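Local coordinates for protein aminotransferase, class III (Deinococcus radiodurans, PDB 3I4J) that probably transfers amino groups between amino and keto compounds with the help of pyridoxal phosphate, as other class III aminotransferases do, at residues 45-48 with 49-52; 211-214 with 215-219. The protein carries 1 engineered substitution. All coordinates share one frame; numbering follows the deposited sequence.

Contact 1 (45-48 with 49-52); sequences HGRA and EVGE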
loop_
_atom_site.group_PDB
_atom_site.type_symbol
_atom_site.label_atom_id
_atom_site.label_comp_id
_atom_site.label_asym_id
_atom_site.label_seq_id
_atom_site.Cartn_x
_atom_site.Cartn_y
_atom_site.Cartn_z
ATOM N N HIS C 45 -13.894 -15.983 4.253
ATOM C CA HIS C 45 -12.705 -16.121 5.080
ATOM C C HIS C 45 -12.228 -17.557 5.275
ATOM O O HIS C 45 -13.008 -18.505 5.172
ATOM C CB HIS C 45 -12.962 -15.497 6.451
ATOM C CG HIS C 45 -13.384 -14.062 6.391
ATOM N ND1 HIS C 45 -14.697 -13.663 6.516
ATOM C CD2 HIS C 45 -12.663 -12.931 6.206
ATOM C CE1 HIS C 45 -14.767 -12.348 6.412
ATOM N NE2 HIS C 45 -13.547 -11.880 6.224
ATOM N N GLY C 46 -10.934 -17.691 5.554
ATOM C CA GLY C 46 -10.334 -18.991 5.813
ATOM C C GLY C 46 -10.052 -19.918 4.646
ATOM O O GLY C 46 -10.000 -21.134 4.841
ATOM N N ARG C 47 -9.859 -19.374 3.447
ATOM C CA ARG C 47 -9.581 -20.213 2.280
ATOM C C ARG C 47 -8.168 -20.789 2.346
ATOM O O ARG C 47 -7.187 -20.091 2.070
ATOM C CB ARG C 47 -9.728 -19.420 0.975
ATOM C CG ARG C 47 -11.005 -18.588 0.838
ATOM C CD ARG C 47 -12.290 -19.402 0.715
ATOM N NE ARG C 47 -12.345 -20.246 -0.474
ATOM C CZ ARG C 47 -13.413 -20.361 -1.266
ATOM N NH1 ARG C 47 -14.518 -19.674 -1.015
ATOM N NH2 ARG C 47 -13.390 -21.199 -2.291
ATOM N N ALA C 48 -8.063 -22.062 2.716
ATOM C CA ALA C 48 -6.765 -22.718 2.799
ATOM C C ALA C 48 -6.129 -22.806 1.418
ATOM O O ALA C 48 -4.905 -22.807 1.294
ATOM C CB ALA C 48 -6.916 -24.112 3.398
ATOM N N GLU C 49 -6.964 -22.878 0.383
ATOM C CA GLU C 49 -6.480 -22.966 -0.990
ATOM C C GLU C 49 -5.602 -21.768 -1.333
ATOM O O GLU C 49 -4.539 -21.915 -1.942
ATOM C CB GLU C 49 -7.652 -23.014 -1.972
ATOM C CG GLU C 49 -7.230 -23.203 -3.420
ATOM C CD GLU C 49 -8.411 -23.222 -4.375
ATOM O OE1 GLU C 49 -9.551 -23.427 -3.910
ATOM O OE2 GLU C 49 -8.201 -23.043 -5.591
ATOM N N VAL C 50 -6.057 -20.581 -0.949
ATOM C CA VAL C 50 -5.301 -19.366 -1.220
ATOM C C VAL C 50 -4.029 -19.368 -0.383
ATOM O O VAL C 50 -2.947 -19.044 -0.878
ATOM C CB VAL C 50 -6.123 -18.107 -0.880
ATOM C CG1 VAL C 50 -5.305 -16.853 -1.189
ATOM C CG2 VAL C 50 -7.420 -18.108 -1.680
ATOM N N GLY C 51 -4.169 -19.734 0.887
ATOM C CA GLY C 51 -3.019 -19.783 1.773
ATOM C C GLY C 51 -1.925 -20.689 1.238
ATOM O O GLY C 51 -0.742 -20.341 1.279
ATOM N N GLU C 52 -2.315 -21.851 0.724
ATOM C CA GLU C 52 -1.343 -22.801 0.184
ATOM C C GLU C 52 -0.615 -22.208 -1.018
ATOM O O GLU C 52 0.586 -22.409 -1.184
ATOM C CB GLU C 52 -2.033 -24.105 -0.237
ATOM C CG GLU C 52 -2.878 -24.747 0.841
ATOM C CD GLU C 52 -2.117 -24.981 2.129
ATOM O OE1 GLU C 52 -1.139 -25.761 2.114
ATOM O OE2 GLU C 52 -2.502 -24.383 3.159
HETATM O O HOH W 1 -11.337 -22.954 -1.686
#

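Contact 2 (211-214 with 215-219); sequences PGYY and ERVRD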
loop_
_atom_site.group_PDB
_atom_site.type_symbol
_atom_site.label_atom_id
_atom_site.label_comp_id
_atom_site.label_asym_id
_atom_site.label_seq_id
_atom_site.Cartn_x
_atom_site.Cartn_y
_atom_site.Cartn_z
ATOM N N PRO C 211 -30.317 2.444 -17.222
ATOM C CA PRO C 211 -29.786 1.815 -18.429
ATOM C C PRO C 211 -29.524 2.900 -19.471
ATOM O O PRO C 211 -30.215 3.927 -19.490
ATOM C CB PRO C 211 -30.909 0.864 -18.839
ATOM C CG PRO C 211 -31.480 0.448 -17.512
ATOM C CD PRO C 211 -31.549 1.770 -16.772
ATOM N N GLY C 212 -28.520 2.677 -20.316
ATOM C CA GLY C 212 -28.180 3.635 -21.355
ATOM C C GLY C 212 -27.177 4.707 -20.965
ATOM O O GLY C 212 -26.596 5.365 -21.832
ATOM N N TYR C 213 -26.950 4.876 -19.664
ATOM C CA TYR C 213 -26.032 5.903 -19.172
ATOM C C TYR C 213 -24.579 5.739 -19.622
ATOM O O TYR C 213 -24.019 6.622 -20.274
ATOM C CB TYR C 213 -26.082 5.944 -17.641
ATOM C CG TYR C 213 -25.278 7.056 -17.004
ATOM C CD1 TYR C 213 -25.872 8.274 -16.678
ATOM C CD2 TYR C 213 -23.938 6.863 -16.662
ATOM C CE1 TYR C 213 -25.157 9.272 -16.010
ATOM C CE2 TYR C 213 -23.214 7.849 -16.000
ATOM C CZ TYR C 213 -23.830 9.045 -15.671
ATOM O OH TYR C 213 -23.141 9.992 -14.956
ATOM N N TYR C 214 -23.957 4.615 -19.279
ATOM C CA TYR C 214 -22.564 4.435 -19.658
ATOM C C TYR C 214 -22.322 4.230 -21.144
ATOM O O TYR C 214 -21.225 4.503 -21.636
ATOM C CB TYR C 214 -21.933 3.319 -18.828
ATOM C CG TYR C 214 -21.789 3.744 -17.386
ATOM C CD1 TYR C 214 -20.973 4.820 -17.036
ATOM C CD2 TYR C 214 -22.533 3.126 -16.383
ATOM C CE1 TYR C 214 -20.913 5.281 -15.707
ATOM C CE2 TYR C 214 -22.484 3.573 -15.064
ATOM C CZ TYR C 214 -21.678 4.648 -14.733
ATOM O OH TYR C 214 -21.666 5.100 -13.429
ATOM N N GLU C 215 -23.337 3.755 -21.862
ATOM C CA GLU C 215 -23.198 3.588 -23.303
ATOM C C GLU C 215 -22.995 4.990 -23.879
ATOM O O GLU C 215 -22.128 5.207 -24.731
ATOM C CB GLU C 215 -24.457 2.952 -23.909
ATOM C CG GLU C 215 -24.667 1.481 -23.546
ATOM C CD GLU C 215 -25.414 1.271 -22.239
ATOM O OE1 GLU C 215 -25.558 2.227 -21.446
ATOM O OE2 GLU C 215 -25.854 0.131 -21.998
ATOM N N ARG C 216 -23.795 5.942 -23.398
ATOM C CA ARG C 216 -23.699 7.325 -23.855
ATOM C C ARG C 216 -22.406 7.975 -23.361
ATOM O O ARG C 216 -21.765 8.720 -24.101
ATOM C CB ARG C 216 -24.926 8.128 -23.393
ATOM C CG ARG C 216 -24.922 9.609 -23.808
ATOM C CD ARG C 216 -24.766 9.792 -25.318
ATOM N NE ARG C 216 -25.786 9.060 -26.061
ATOM C CZ ARG C 216 -27.055 9.445 -26.182
ATOM N NH1 ARG C 216 -27.475 10.573 -25.618
ATOM N NH2 ARG C 216 -27.915 8.685 -26.851
ATOM N N VAL C 217 -22.013 7.692 -22.120
ATOM C CA VAL C 217 -20.764 8.241 -21.591
ATOM C C VAL C 217 -19.583 7.777 -22.454
ATOM O O VAL C 217 -18.718 8.572 -22.815
ATOM C CB VAL C 217 -20.515 7.785 -20.126
ATOM C CG1 VAL C 217 -19.066 8.083 -19.718
ATOM C CG2 VAL C 217 -21.470 8.506 -19.192
ATOM N N ARG C 218 -19.555 6.488 -22.777
ATOM C CA ARG C 218 -18.485 5.921 -23.599
ATOM C C ARG C 218 -18.383 6.671 -24.930
ATOM O O ARG C 218 -17.292 7.052 -25.362
ATOM C CB ARG C 218 -18.758 4.435 -23.858
ATOM C CG ARG C 218 -17.814 3.753 -24.853
ATOM C CD ARG C 218 -16.411 3.569 -24.294
ATOM N NE ARG C 218 -15.567 4.744 -24.471
ATOM C CZ ARG C 218 -14.321 4.843 -24.016
ATOM N NH1 ARG C 218 -13.777 3.833 -23.348
ATOM N NH2 ARG C 218 -13.617 5.943 -24.236
ATOM N N ASP C 219 -19.530 6.882 -25.566
ATOM C CA ASP C 219 -19.584 7.580 -26.846
ATOM C C ASP C 219 -19.156 9.037 -26.735
ATOM O O ASP C 219 -18.395 9.530 -27.564
ATOM C CB ASP C 219 -20.993 7.488 -27.441
ATOM C CG ASP C 219 -21.347 6.082 -27.890
ATOM O OD1 ASP C 219 -20.426 5.257 -28.066
ATOM O OD2 ASP C 219 -22.550 5.801 -28.082
HETATM O O HOH W 2 -27.992 -0.136 -20.354
#

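Contact 1 (45-48 with 49-52)
With CG beside the backbone N (chi1 -48°) and two further bends at chi2 and chi3, the side chain of R47 bends away from the start of helix 48-60, hanging beside it with only CB against the first turn, while E49 sends its carboxylate out on a fully extended chain, CG anti to the backbone N (chi1 -176°). The two charged ends meet through a water: R47 NH2 donates to it at 2.8 Å, and the water donates to E49 OE1 at 2.9 Å. R47 NH2 and E49 OE1 themselves stand 4.7 Å apart, and each has a direct salt bridge elsewhere, R47 to E316 and E49 to R315, a reach that suits long side chains. R47 is the N-cap, and its carbonyl O starts the helix, taking a nearly straight bond from G51 N (3.3 Å, 169°) in the carbonyl plane and a weak one from V50 N. Nearer the backbone, R47 CB rests on CG2 of V50 at 3.8 Å; a branched apolar residue suits this buried position. R47, E49 and V50 lean on I312 of helix 300-315, whereas small A48 packs against A59 and flexible E52 against A55, both on helix 48-60 of the second subunit.

Contact 2 (211-214 with 215-219)
Helix 213-224 begins at G212, its N-cap, and this first turn belongs to the crossover between strands 191-196 and 227-231. E215 curls back over the cap: CG lies beside its backbone N and the chain bends at chi2 (87°), bringing OE1 to 3.0 Å from G212 CA. A water completes the link, accepting from G212 N at 2.9 Å and donating to E215 OE2 at 2.7 Å. The same OE2 is also bonded to S250, so one carboxylate oxygen joins the helix start to a neighbouring loop. Glycine suits the cap because its backbone angles would jam a side chain against the preceding carbonyl O. From here the helical ladder runs on: G212 O accepts from R216 N, Y213 O from V217 N at 2.9 Å, and Y214 O from R218 N at 2.8 Å. In this beta-alpha-beta unit the apolar flank of the helix faces the sheet, and V217, with Y214, touches F228 on strand 227-231. V217 CG2 also approaches Y213 CE2 at 3.7 Å, the two side chains crossing at a slant. The tyrosine rings themselves meet edge to face, Y213 CD2 lying 3.5 Å above the plane of the Y214 ring, over its centre. A tyrosine fits each place by pairing this apolar ring with a hydroxyl that reaches R127; Y214 OH bonds to P198 O as well.

Overall arrangement
From the N terminus, the chain passes the three-stranded antiparallel sheet of 14-32 and helix 36-39 before reaching contact 1, where the loop at 45-47 turns into helix 48-60 beside the second subunit. Contact 2 comes much later, after strand 191-196, where the chain enters helix 213-224 on its way to strand 227-231 of the mixed sheet. Each contact lies within one continuous run, so neither closes a long loop; they follow in series, without nesting or crossing. The centres of contact 1 and contact 2 are about 39 Å apart, on opposite sides of the chain's centre. Contact 1 thus ties a helix start to the dimer interface, and contact 2 ties one to the sheet.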